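Local coordinates for uncharacterized protein (PDB 3ESM) that is of unknown function but adopts an immunoglobulin-like fold and belongs to the YcnI-like copper-binding domain family, so that a role in copper binding is plausible, at residues A7-A12 / P133-A138; S18-R23 / V90-L95; T33-V38 / E106-D111; L40-S45 / K63-S68; P52-R57 / W71-G76. The protein carries 2 engineered substitutions. All coordinates share one frame; numbering follows the deposited sequence. Where two conformers were deposited one is given.

Interaction 1: A7-A12 / P133-A138; sequences ADAPGA and PTLTLA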
# COMPACT_ATOMS: atom_id res chain seq x y z
N ALA A 7 9.42 14.04 8.62
CA ALA A 7 9.73 13.21 9.77
C ALA A 7 10.19 14.16 10.86
O ALA A 7 10.97 15.07 10.61
CB ALA A 7 10.84 12.21 9.44
N ASP A 8 9.66 13.98 12.05
CA ASP A 8 10.06 14.82 13.17
C ASP A 8 10.36 13.97 14.39
O ASP A 8 9.60 13.05 14.72
CB ASP A 8 8.97 15.83 13.51
CG ASP A 8 9.51 17.05 14.24
OD1 ASP A 8 10.17 17.89 13.60
OD2 ASP A 8 9.27 17.16 15.46
N ALA A 9 11.47 14.28 15.06
CA ALA A 9 11.89 13.55 16.23
C ALA A 9 12.98 14.41 16.90
O ALA A 9 14.17 14.20 16.67
CB ALA A 9 12.43 12.21 15.85
N PRO A 10 12.56 15.41 17.69
CA PRO A 10 13.51 16.38 18.27
C PRO A 10 14.67 15.73 19.02
O PRO A 10 15.84 16.08 18.80
CB PRO A 10 12.62 17.20 19.22
CG PRO A 10 11.27 17.17 18.54
CD PRO A 10 11.17 15.73 18.03
N GLY A 11 14.37 14.76 19.88
CA GLY A 11 15.43 14.01 20.55
C GLY A 11 16.48 13.50 19.56
O GLY A 11 17.64 13.93 19.60
N ALA A 12 16.06 12.59 18.69
CA ALA A 12 16.91 11.81 17.76
C ALA A 12 18.43 11.88 17.85
O ALA A 12 19.06 12.84 17.38
CB ALA A 12 16.47 11.99 16.31
N PRO A 133 11.52 10.90 3.61
CA PRO A 133 11.68 11.65 4.84
C PRO A 133 13.00 11.26 5.53
O PRO A 133 13.34 10.08 5.58
CB PRO A 133 10.50 11.22 5.70
CG PRO A 133 9.73 10.27 4.94
CD PRO A 133 10.31 10.05 3.60
N THR A 134 13.71 12.24 6.06
CA THR A 134 15.07 11.98 6.54
C THR A 134 15.28 12.67 7.87
O THR A 134 14.68 13.73 8.13
CB THR A 134 16.12 12.43 5.44
OG1 THR A 134 15.91 11.66 4.25
CG2 THR A 134 17.54 12.21 5.92
N LEU A 135 16.08 12.05 8.75
CA LEU A 135 16.47 12.68 10.02
C LEU A 135 17.97 12.84 10.10
O LEU A 135 18.70 11.99 9.63
CB LEU A 135 16.07 11.84 11.22
CG LEU A 135 14.60 11.65 11.57
CD1 LEU A 135 14.52 10.66 12.74
CD2 LEU A 135 14.00 12.99 11.95
N THR A 136 18.41 13.93 10.73
CA THR A 136 19.81 14.11 11.15
C THR A 136 19.94 13.61 12.55
O THR A 136 19.11 13.91 13.39
CB THR A 136 20.19 15.58 11.16
OG1 THR A 136 20.39 15.98 9.81
CG2 THR A 136 21.46 15.81 12.00
N LEU A 137 21.00 12.85 12.80
CA LEU A 137 21.15 12.24 14.11
C LEU A 137 22.32 12.84 14.85
O LEU A 137 23.44 12.85 14.32
CB LEU A 137 21.35 10.74 13.96
CG LEU A 137 20.17 10.09 13.25
CD1 LEU A 137 20.52 8.62 13.00
CD2 LEU A 137 18.89 10.23 14.05
N ALA A 138 22.05 13.33 16.05
CA ALA A 138 23.07 13.93 16.88
C ALA A 138 24.06 12.87 17.31
O ALA A 138 23.73 11.69 17.47
CB ALA A 138 22.46 14.62 18.10
O HOH W 1 13.47 15.79 9.55
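Leu-135 turns its two methyls toward residues 7-12: CD2 lies 4.1 Å from Ala-7 CB and CD1 4.1 Å from Ala-9 CB. Its CG stands beside the backbone N, anti to the carbonyl carbon (chi1 -68°), and the fork opens beyond it. CD2 faces Ala-7, while CD1 faces Ala-9 and, more loosely, Ala-12. Toward one end of the contact Ala-7 CB also meets Pro-133 CB at 3.9 Å; toward the other, Ala-12 CB rests on Leu-137 CD2 at 3.7 Å. The segments belong to the first and last strands of the chain, 6-8 and 134-136, which lie in different sheets of the immunoglobulin-like sandwich. Strand 6-8 pairs with strand 18-25, whereas 134-136 pairs with strand 100-109. Leu-135 and Leu-137 both lean on Val-101 there, and Thr-134 OG1 bonds to Ser-102. Polar links across the contact are few. A water gives one hydrogen bond to Ala-7 O and one to Thr-134 O, each 2.8 Å long, bridging two carbonyls that cannot bond to each other. Further on, Ala-138 N reaches Ala-12 O in a weak but nearly straight bond of 3.3 Å. With small methyls on one side and leucine branches on the other, the two edges are held chiefly by apolar contact, and the backbones join directly by just one weak bond.

Interaction 2: S18-R23 / V90-L95; sequences SVVTFR and VSIGPL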
# COMPACT_ATOMS: atom_id res chain seq x y z
N SER A 18 13.77 7.09 19.62
CA SER A 18 12.98 8.32 19.49
C SER A 18 11.56 8.00 19.11
O SER A 18 11.33 6.99 18.45
CB SER A 18 13.55 9.24 18.40
OG SER A 18 14.80 9.82 18.77
N VAL A 19 10.62 8.85 19.52
CA VAL A 19 9.26 8.81 18.96
C VAL A 19 9.33 9.62 17.66
O VAL A 19 9.54 10.85 17.71
CB VAL A 19 8.23 9.47 19.92
CG1 VAL A 19 6.86 9.54 19.27
CG2 VAL A 19 8.14 8.70 21.25
N VAL A 20 9.14 8.96 16.52
CA VAL A 20 9.22 9.62 15.21
C VAL A 20 7.83 9.85 14.67
O VAL A 20 7.03 8.92 14.64
CB VAL A 20 10.02 8.75 14.21
CG1 VAL A 20 10.12 9.41 12.81
CG2 VAL A 20 11.40 8.51 14.77
N THR A 21 7.55 11.08 14.28
CA THR A 21 6.23 11.44 13.79
C THR A 21 6.34 11.72 12.31
O THR A 21 7.14 12.57 11.91
CB THR A 21 5.72 12.71 14.49
OG1 THR A 21 5.42 12.44 15.86
CG2 THR A 21 4.46 13.25 13.77
N PHE A 22 5.57 11.00 11.49
CA PHE A 22 5.53 11.23 10.04
C PHE A 22 4.27 12.01 9.73
O PHE A 22 3.17 11.54 10.03
CB PHE A 22 5.53 9.91 9.26
CG PHE A 22 6.79 9.13 9.45
CD1 PHE A 22 7.93 9.46 8.72
CD2 PHE A 22 6.85 8.11 10.38
CE1 PHE A 22 9.11 8.76 8.92
CE2 PHE A 22 8.05 7.40 10.59
CZ PHE A 22 9.17 7.74 9.88
N ARG A 23 4.42 13.22 9.19
CA ARG A 23 3.25 14.03 8.87
C ARG A 23 3.08 13.96 7.38
O ARG A 23 3.97 14.35 6.62
CB ARG A 23 3.45 15.48 9.32
CG ARG A 23 2.20 16.32 9.18
CD ARG A 23 2.39 17.70 9.82
NE ARG A 23 1.11 18.38 9.91
CZ ARG A 23 0.79 19.44 9.19
NH1 ARG A 23 1.67 19.95 8.34
NH2 ARG A 23 -0.41 20.01 9.34
N VAL A 90 5.59 6.44 15.37
CA VAL A 90 6.18 5.16 15.74
C VAL A 90 7.41 5.42 16.63
O VAL A 90 8.20 6.30 16.33
CB VAL A 90 6.55 4.33 14.49
CG1 VAL A 90 7.61 5.04 13.61
CG2 VAL A 90 6.96 2.87 14.85
N SER A 91 7.53 4.66 17.70
CA SER A 91 8.67 4.79 18.60
C SER A 91 9.67 3.71 18.27
O SER A 91 9.35 2.53 18.34
CB SER A 91 8.20 4.62 20.04
OG SER A 91 9.31 4.54 20.91
N ILE A 92 10.89 4.11 17.91
CA ILE A 92 11.85 3.12 17.44
C ILE A 92 13.23 3.34 18.04
O ILE A 92 13.59 4.47 18.45
CB ILE A 92 12.00 3.19 15.90
CG1 ILE A 92 12.52 4.57 15.46
CG2 ILE A 92 10.67 2.86 15.25
CD1 ILE A 92 12.76 4.75 13.93
N GLY A 93 14.00 2.26 18.05
CA GLY A 93 15.41 2.36 18.41
C GLY A 93 16.02 0.99 18.46
O GLY A 93 15.32 -0.04 18.45
N PRO A 94 17.35 0.95 18.52
CA PRO A 94 18.21 2.13 18.45
C PRO A 94 18.37 2.60 17.02
O PRO A 94 18.43 1.78 16.12
CB PRO A 94 19.56 1.61 18.94
CG PRO A 94 19.56 0.16 18.57
CD PRO A 94 18.11 -0.30 18.69
N LEU A 95 18.43 3.92 16.84
CA LEU A 95 18.73 4.53 15.55
C LEU A 95 20.18 4.29 15.19
O LEU A 95 21.02 4.13 16.08
CB LEU A 95 18.44 6.02 15.61
CG LEU A 95 16.97 6.36 15.83
CD1 LEU A 95 16.79 7.84 16.09
CD2 LEU A 95 16.13 5.94 14.60
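Ser-18 and Ile-92 exchange two backbone hydrogen bonds, Ser-18 N to Ile-92 O at 2.9 Å and Ile-92 N to Ser-18 O at 3.0 Å. Two residues on, Val-20 and Val-90 repeat the exchange, with Val-20 N to Val-90 O at 2.8 Å and Val-90 N to Val-20 O at 3.0 Å. Between these hydrogen-bonded pairs Val-19 and Ser-91 form a non-hydrogen-bonded pair, where Ser-91 CA comes within 3.5 Å of Ser-18 O in a CA-H...O contact, a second approach to that carbonyl. Backbone groups of other residues turn to the flanking strands: by backbone bonds Thr-21 joins Asp-8 on one side, and Ser-91 joins Arg-47 and Gly-93 joins Ser-45 on the other. Strands 18-25 and 85-93 are therefore the inner pair of the four-stranded antiparallel sheet of the immunoglobulin-like sandwich, and the short segments are strongly twisted, their directions 134° apart. Ser-18, Val-20, Val-90 and Ile-92 share the face turned to the second sheet, whose Val-43 touches Ile-92. Ile-92 carries CG1 in the crowded position between its backbone N and carbonyl carbon (chi1 61°), and its CD1 ends 4.1 Å from Val-20 CG2. Val-90 CG1 comes in the ring plane to the edge of Phe-22, 3.9 Å from CE2; the same ring meets Phe-103 edge-to-face. Beyond a cis peptide before Pro-94, the chain brings Leu-95 CD1 to within 3.9 Å of Ser-18 OG.

Interaction 3: T33-V38 / E106-D111; sequences TTAMTV and EQTYSD. Engineered in segment 33-38: Met-36 (natural residue Leu).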
# COMPACT_ATOMS: atom_id res chain seq x y z
N THR A 33 -5.98 9.74 1.67
CA THR A 33 -4.93 8.80 2.04
C THR A 33 -5.56 7.70 2.91
O THR A 33 -6.14 8.00 3.97
CB THR A 33 -3.82 9.45 2.85
OG1 THR A 33 -3.19 10.45 2.03
CG2 THR A 33 -2.78 8.39 3.28
N THR A 34 -5.37 6.45 2.48
CA THR A 34 -5.95 5.28 3.19
C THR A 34 -4.95 4.30 3.78
O THR A 34 -5.31 3.45 4.61
CB THR A 34 -6.90 4.49 2.29
OG1 THR A 34 -6.17 4.01 1.14
CG2 THR A 34 -8.07 5.40 1.86
N ALA A 35 -3.68 4.45 3.42
CA ALA A 35 -2.64 3.64 4.10
C ALA A 35 -1.29 4.33 3.93
O ALA A 35 -1.08 5.11 2.99
CB ALA A 35 -2.57 2.27 3.51
N MET A 36 -0.40 4.02 4.85
CA MET A 36 0.97 4.52 4.76
C MET A 36 1.90 3.40 5.17
O MET A 36 1.71 2.84 6.26
CB MET A 36 1.12 5.70 5.72
CG MET A 36 2.53 6.26 5.83
SD MET A 36 3.02 7.22 4.35
CE MET A 36 1.48 7.81 3.86
N THR A 37 2.92 3.12 4.36
CA THR A 37 3.90 2.12 4.74
C THR A 37 5.24 2.82 4.84
O THR A 37 5.61 3.53 3.92
CB THR A 37 3.96 0.98 3.68
OG1 THR A 37 2.79 0.14 3.88
CG2 THR A 37 5.19 0.13 3.89
N VAL A 38 5.97 2.65 5.93
CA VAL A 38 7.28 3.31 6.05
C VAL A 38 8.34 2.27 6.27
O VAL A 38 8.17 1.37 7.09
CB VAL A 38 7.30 4.29 7.23
CG1 VAL A 38 8.71 4.88 7.40
CG2 VAL A 38 6.30 5.38 7.01
N GLU A 106 5.58 4.70 1.35
CA GLU A 106 4.64 4.50 0.25
C GLU A 106 3.25 4.85 0.73
O GLU A 106 2.80 4.30 1.74
CB GLU A 106 4.67 3.07 -0.22
CG GLU A 106 6.06 2.66 -0.68
CD GLU A 106 6.37 3.18 -2.08
OE1 GLU A 106 5.42 3.42 -2.86
OE2 GLU A 106 7.57 3.30 -2.39
N GLN A 107 2.61 5.80 0.04
CA GLN A 107 1.32 6.38 0.49
C GLN A 107 0.21 5.93 -0.44
O GLN A 107 0.25 6.23 -1.63
CB GLN A 107 1.43 7.92 0.43
CG GLN A 107 0.19 8.69 0.89
CD GLN A 107 0.36 10.20 0.64
OE1 GLN A 107 1.41 10.62 0.15
NE2 GLN A 107 -0.65 11.01 1.00
N THR A 108 -0.81 5.25 0.10
CA THR A 108 -1.88 4.76 -0.73
C THR A 108 -3.07 5.70 -0.67
O THR A 108 -3.45 6.14 0.44
CB THR A 108 -2.36 3.37 -0.22
OG1 THR A 108 -1.30 2.39 -0.34
CG2 THR A 108 -3.57 2.91 -1.01
N TYR A 109 -3.67 5.96 -1.84
CA TYR A 109 -4.88 6.79 -1.95
C TYR A 109 -6.10 5.96 -2.26
O TYR A 109 -5.98 4.86 -2.81
CB TYR A 109 -4.71 7.80 -3.06
CG TYR A 109 -3.84 8.97 -2.67
CD1 TYR A 109 -4.42 10.18 -2.29
CD2 TYR A 109 -2.46 8.89 -2.72
CE1 TYR A 109 -3.67 11.26 -1.97
CE2 TYR A 109 -1.68 10.00 -2.42
CZ TYR A 109 -2.30 11.18 -2.04
OH TYR A 109 -1.57 12.31 -1.71
N SER A 110 -7.26 6.49 -1.88
CA SER A 110 -8.52 5.79 -2.08
C SER A 110 -8.83 5.42 -3.52
O SER A 110 -9.65 4.51 -3.76
CB SER A 110 -9.63 6.66 -1.54
OG SER A 110 -9.61 7.93 -2.16
N ASP A 111 -8.25 6.14 -4.47
CA ASP A 111 -8.49 5.84 -5.90
C ASP A 111 -7.57 4.76 -6.47
O ASP A 111 -7.57 4.50 -7.70
CB ASP A 111 -8.38 7.12 -6.75
CG ASP A 111 -7.00 7.74 -6.72
OD1 ASP A 111 -6.07 7.12 -6.16
OD2 ASP A 111 -6.86 8.88 -7.25
O HOH W 2 -7.00 2.78 -1.12
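Thr-34 and Ala-35 both stand opposite Thr-108, a classic beta bulge in an otherwise regular antiparallel pair. Thr-108 O accepts from Thr-34 N at 2.8 Å and weakly from Ala-35 N at 3.4 Å; past the bulge, Thr-37 and Glu-106 exchange two backbone bonds. Gln-107 CG is anti to the backbone N (chi1 -179°) and the chain stays extended, and its NE2 donates to Thr-33 OG1 at 2.8 Å, with the acceptor in the amide plane. NE2 also bonds Pro-25 O, and OE1 takes Trp-117 NE1, consistent with the modelled orientation of the amide. Thr-33 OG1 in turn lies over one face of Tyr-109, toward its rim. These side chains face the interior of the immunoglobulin-like sandwich, in the sheet where strand 33-43 runs between 66-73 and 100-109. There the engineered Met-36, bent at chi2 and chi3, folds CE back against the stem of Gln-107, 3.4 Å from both CB and CG. On the face bearing Thr-108, Ala-35 CB meets Thr-108 CB at 3.9 Å. A water joins Thr-34 OG1 to Tyr-109 O, and Ser-110 O accepts from Ser-68 OG of the second subunit.

Interaction 4: L40-S45 / K63-S68; sequences LPNVRS and KSEAVS. With SO4 (sulfate ion), chain B.
Asn-42 and Val-43 both face Ala-66, and this G1 beta bulge gives Asn-42 a left-handed backbone (phi 48°, psi 55°). Just before it Pro-41 is the centre of an inverse gamma turn, so two successive irregularities interrupt the pairing of strand 33-43, which resumes at Val-43. Within the bulge Val-43 N reaches Ala-66 O at 3.2 Å, while the return bond from Ala-66 N to Val-43 O is 2.8 Å. Ahead of the kinks Leu-40 N bonds to Val-67 O at 3.0 Å, approaching from well above the carbonyl plane. A water also donates to Val-67 O and weakly accepts from Asn-42 ND2. Ala-66 CB is shared by two apolar neighbours, Val-43 CG2 at 3.8 Å and Leu-40 CD1 at 4.0 Å. Farther out, the Arg-44 chain bends at chi2 and chi3, and Glu-65 CG lies over one face of its guanidinium, toward its rim, 3.8 Å above the plane. NH2 points at Lys-63 O, but that bond is modelled so short that its detail is doubtful. The Glu-65 carboxylate stays beyond salt-bridge range, out of the guanidinium plane, and its OE1 bonds Asn-61. A sulfate, probably from the crystallisation liquor, accepts from Ser-45 OG at 2.6 Å and from Ala-46 N and Arg-60 NH2. Strand 66-73 lies between 33-43 and 54-60, Val-67 packs on Ser-110 of the second subunit, and the chain crosses to strand 85-93 of the other sheet, where Arg-44 and Ser-45 both face Gly-93, a classic beta bulge.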
# COMPACT_ATOMS: atom_id res chain seq x y z
N LEU A 40 11.71 0.99 7.78
CA LEU A 40 12.45 1.32 9.00
C LEU A 40 13.85 0.77 8.93
O LEU A 40 14.11 -0.19 8.24
CB LEU A 40 11.79 0.73 10.26
CG LEU A 40 10.35 1.21 10.49
CD1 LEU A 40 9.71 0.38 11.61
CD2 LEU A 40 10.35 2.69 10.86
N PRO A 41 14.76 1.39 9.68
CA PRO A 41 16.14 1.03 9.50
C PRO A 41 16.50 -0.21 10.38
O PRO A 41 17.43 -0.18 11.21
CB PRO A 41 16.89 2.30 9.93
CG PRO A 41 15.97 3.00 10.89
CD PRO A 41 14.57 2.66 10.39
N ASN A 42 15.73 -1.27 10.19
CA ASN A 42 16.05 -2.54 10.82
C ASN A 42 16.35 -2.38 12.30
O ASN A 42 17.40 -2.83 12.76
CB ASN A 42 17.23 -3.19 10.12
CG ASN A 42 16.90 -3.69 8.71
OD1 ASN A 42 17.67 -4.46 8.11
ND2 ASN A 42 15.77 -3.26 8.18
N VAL A 43 15.41 -1.79 13.03
CA VAL A 43 15.57 -1.47 14.46
C VAL A 43 15.14 -2.62 15.35
O VAL A 43 14.29 -3.42 14.97
CB VAL A 43 14.77 -0.20 14.85
CG1 VAL A 43 15.35 1.03 14.13
CG2 VAL A 43 13.30 -0.36 14.48
N ARG A 44 15.71 -2.71 16.55
CA ARG A 44 15.30 -3.77 17.47
C ARG A 44 13.88 -3.54 17.98
O ARG A 44 13.09 -4.49 18.16
CB ARG A 44 16.24 -3.84 18.68
CG ARG A 44 17.67 -4.04 18.37
CD ARG A 44 18.03 -5.52 18.43
NE ARG A 44 16.93 -6.30 17.89
CZ ARG A 44 17.07 -7.47 17.27
NH1 ARG A 44 18.27 -8.01 17.11
NH2 ARG A 44 16.00 -8.09 16.81
N SER A 45 13.56 -2.27 18.25
CA SER A 45 12.30 -1.94 18.88
C SER A 45 11.51 -1.02 17.96
O SER A 45 12.09 -0.10 17.39
CB SER A 45 12.55 -1.22 20.20
OG SER A 45 11.31 -0.88 20.80
N LYS A 63 15.94 -11.76 12.13
CA LYS A 63 16.65 -11.36 13.33
C LYS A 63 15.75 -10.61 14.31
O LYS A 63 16.23 -10.09 15.33
CB LYS A 63 17.86 -10.50 12.97
CG LYS A 63 18.80 -11.14 11.99
CD LYS A 63 19.94 -10.18 11.61
CE LYS A 63 20.92 -10.84 10.65
NZ LYS A 63 20.32 -11.03 9.29
N SER A 64 14.46 -10.53 13.99
CA SER A 64 13.50 -9.87 14.87
C SER A 64 13.62 -8.36 14.86
O SER A 64 13.12 -7.68 15.76
CB SER A 64 13.62 -10.41 16.30
OG SER A 64 13.35 -11.81 16.28
N GLU A 65 14.27 -7.84 13.84
CA GLU A 65 14.33 -6.39 13.67
C GLU A 65 13.08 -5.95 12.93
O GLU A 65 12.58 -6.65 12.03
CB GLU A 65 15.57 -6.01 12.85
CG GLU A 65 16.92 -6.33 13.54
CD GLU A 65 18.10 -6.38 12.57
OE1 GLU A 65 17.91 -6.62 11.35
OE2 GLU A 65 19.25 -6.21 13.05
N ALA A 66 12.59 -4.77 13.28
CA ALA A 66 11.49 -4.16 12.54
C ALA A 66 12.01 -3.54 11.24
O ALA A 66 12.85 -2.62 11.29
CB ALA A 66 10.87 -3.05 13.39
N VAL A 67 11.46 -4.00 10.11
CA VAL A 67 11.88 -3.59 8.76
C VAL A 67 10.91 -2.59 8.12
O VAL A 67 11.29 -1.87 7.18
CB VAL A 67 12.09 -4.80 7.80
CG1 VAL A 67 13.23 -5.69 8.29
CG2 VAL A 67 10.84 -5.62 7.67
N SER A 68 9.67 -2.58 8.58
CA SER A 68 8.72 -1.59 8.07
C SER A 68 7.50 -1.54 8.99
O SER A 68 7.33 -2.41 9.86
CB SER A 68 8.26 -1.94 6.66
OG SER A 68 7.32 -3.01 6.68
S SO4 B . 9.46 -3.86 20.79
O1 SO4 B . 8.23 -4.37 21.41
O2 SO4 B . 9.17 -3.14 19.55
O3 SO4 B . 10.10 -2.99 21.77
O4 SO4 B . 10.32 -4.98 20.41
O HOH W 3 13.91 -2.41 6.33

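Interaction 5: P52-R57 / W71-G76; sequences PGWTAR and WTADPG. With DMS (dimethyl sulfoxide), chain D.
Thr-55 and Thr-72 form a hydrogen-bonded antiparallel pair, flanked by the non-hydrogen-bonded pairs Trp-54–Ala-73 and Ala-56–Trp-71. The two strands, 54-60 and 66-73, make a beta hairpin at one margin of the larger sheet of the immunoglobulin-like fold. Trp-54, its CG beside the backbone N and anti to the carbonyl carbon (chi1 -63°), lays its six-membered ring over Ala-73, whose CB sits 3.9 Å from the ring centroid and 11° off the normal, a CH-pi contact. The same ring turns CE3 toward Trp-71 CB at 4.1 Å, while Ala-56 CB touches Trp-71 CD1 at 3.7 Å. Both indoles also meet Phe-88 of the facing sheet. On the other side of the hairpin Thr-55 OG1 donates to the syn side of Asp-74 OD1 at 3.0 Å, the two side chains crossing at about a right angle. Asp-74 N bonds to Gly-53 O at 2.8 Å, and a water donates to both Asp-74 OD2 and Trp-54 O. Gly-53 takes a positive phi (87°), a backbone shape that glycine adopts readily. Thr-72 packs against Thr-72 of the second subunit. Past Pro-75, Gly-76 N points almost straight at the oxygen of a dimethyl sulfoxide molecule, probably from the crystallisation liquor, at 2.8 Å.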
# COMPACT_ATOMS: atom_id res chain seq x y z
N PRO A 52 -7.22 5.70 16.67
CA PRO A 52 -8.57 5.25 16.39
C PRO A 52 -8.87 5.28 14.90
O PRO A 52 -8.54 6.27 14.20
CB PRO A 52 -9.45 6.25 17.16
CG PRO A 52 -8.56 6.64 18.31
CD PRO A 52 -7.20 6.81 17.65
N GLY A 53 -9.47 4.20 14.42
CA GLY A 53 -9.84 4.11 13.02
C GLY A 53 -8.75 3.60 12.11
O GLY A 53 -8.98 3.47 10.91
N TRP A 54 -7.57 3.31 12.66
CA TRP A 54 -6.45 2.77 11.84
C TRP A 54 -5.89 1.53 12.50
O TRP A 54 -5.91 1.41 13.75
CB TRP A 54 -5.32 3.80 11.75
CG TRP A 54 -5.72 5.06 11.06
CD1 TRP A 54 -6.50 6.09 11.57
CD2 TRP A 54 -5.39 5.44 9.72
NE1 TRP A 54 -6.65 7.09 10.61
CE2 TRP A 54 -5.96 6.73 9.49
CE3 TRP A 54 -4.62 4.85 8.73
CZ2 TRP A 54 -5.86 7.39 8.24
CZ3 TRP A 54 -4.49 5.55 7.48
CH2 TRP A 54 -5.10 6.80 7.27
N THR A 55 -5.41 0.59 11.69
CA THR A 55 -4.72 -0.57 12.22
C THR A 55 -3.27 -0.50 11.82
O THR A 55 -2.97 -0.13 10.70
CB THR A 55 -5.36 -1.87 11.72
OG1 THR A 55 -6.71 -1.93 12.28
CG2 THR A 55 -4.54 -3.06 12.18
N ALA A 56 -2.36 -0.80 12.74
CA ALA A 56 -0.93 -0.78 12.41
C ALA A 56 -0.32 -2.18 12.50
O ALA A 56 -0.69 -2.99 13.39
CB ALA A 56 -0.17 0.19 13.30
N ARG A 57 0.59 -2.48 11.57
CA ARG A 57 1.38 -3.71 11.65
C ARG A 57 2.85 -3.30 11.55
O ARG A 57 3.19 -2.39 10.79
CB ARG A 57 1.09 -4.73 10.53
CG ARG A 57 1.37 -4.29 9.14
CD ARG A 57 0.97 -5.42 8.14
NE ARG A 57 1.93 -6.52 8.12
CZ ARG A 57 1.66 -7.80 8.41
NH1 ARG A 57 0.43 -8.19 8.78
NH2 ARG A 57 2.65 -8.68 8.33
N TRP A 71 0.33 1.58 8.43
CA TRP A 71 -0.96 1.97 9.04
C TRP A 71 -2.01 1.91 7.95
O TRP A 71 -1.76 2.36 6.82
CB TRP A 71 -0.90 3.40 9.55
CG TRP A 71 -0.00 3.64 10.69
CD1 TRP A 71 -0.36 3.62 12.01
CD2 TRP A 71 1.38 4.00 10.64
NE1 TRP A 71 0.73 3.93 12.79
CE2 TRP A 71 1.82 4.17 11.99
CE3 TRP A 71 2.30 4.19 9.60
CZ2 TRP A 71 3.12 4.57 12.32
CZ3 TRP A 71 3.61 4.57 9.92
CH2 TRP A 71 4.01 4.73 11.27
N THR A 72 -3.20 1.39 8.27
CA THR A 72 -4.23 1.19 7.26
C THR A 72 -5.53 1.66 7.85
O THR A 72 -5.86 1.29 8.98
CB THR A 72 -4.41 -0.29 6.91
OG1 THR A 72 -3.15 -0.82 6.47
CG2 THR A 72 -5.45 -0.43 5.77
N ALA A 73 -6.27 2.47 7.09
CA ALA A 73 -7.56 2.99 7.57
C ALA A 73 -8.58 1.85 7.62
O ALA A 73 -8.71 1.08 6.66
CB ALA A 73 -8.02 4.09 6.60
N ASP A 74 -9.19 1.65 8.81
CA ASP A 74 -10.28 0.68 8.94
C ASP A 74 -11.43 0.94 7.98
O ASP A 74 -11.72 2.06 7.63
CB ASP A 74 -10.85 0.71 10.36
CG ASP A 74 -9.81 0.38 11.40
OD1 ASP A 74 -8.79 -0.23 11.04
OD2 ASP A 74 -10.03 0.76 12.57
N PRO A 75 -12.16 -0.12 7.64
CA PRO A 75 -13.37 0.01 6.80
C PRO A 75 -14.34 1.02 7.43
O PRO A 75 -14.58 0.99 8.65
CB PRO A 75 -13.94 -1.42 6.84
CG PRO A 75 -12.74 -2.27 6.96
CD PRO A 75 -11.84 -1.51 7.95
N GLY A 76 -14.92 1.90 6.62
CA GLY A 76 -15.78 2.96 7.16
C GLY A 76 -15.07 4.26 7.44
O GLY A 76 -15.70 5.32 7.41
S DMS D . -14.67 3.02 2.75
O DMS D . -14.58 1.68 3.89
C1 DMS D . -16.31 3.12 2.00
C2 DMS D . -14.67 4.52 3.77
O HOH W 4 -8.45 -0.06 14.73
O HOH W 5 -1.96 -2.13 8.53

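Overall arrangement
Interactions 3, 4 and 5 follow neighbouring strands of one sheet, interaction 2 lies in the other, and interaction 1 spans both. Interactions 3 and 5, with centres about 11 Å apart, join where Thr-34 O and Met-36 O probably accept from Ala-73 N and Trp-71 N. Interactions 1 and 2, about 8 Å apart between centres, touch where Leu-137 CD2 lies 3.8 Å from Leu-95 CD1. Between the sheets, Phe-22 CZ packs on Val-38 CG1 at 3.8 Å, and Val-90 CB on Trp-71 CZ2 at 4.1 Å. Interactions 1 and 5 are farthest apart, about 25 Å between centres. Interactions 3, 4 and 5 all reach the second subunit; the sulfate and dimethyl sulfoxide beside 4 and 5 mark no known functional site.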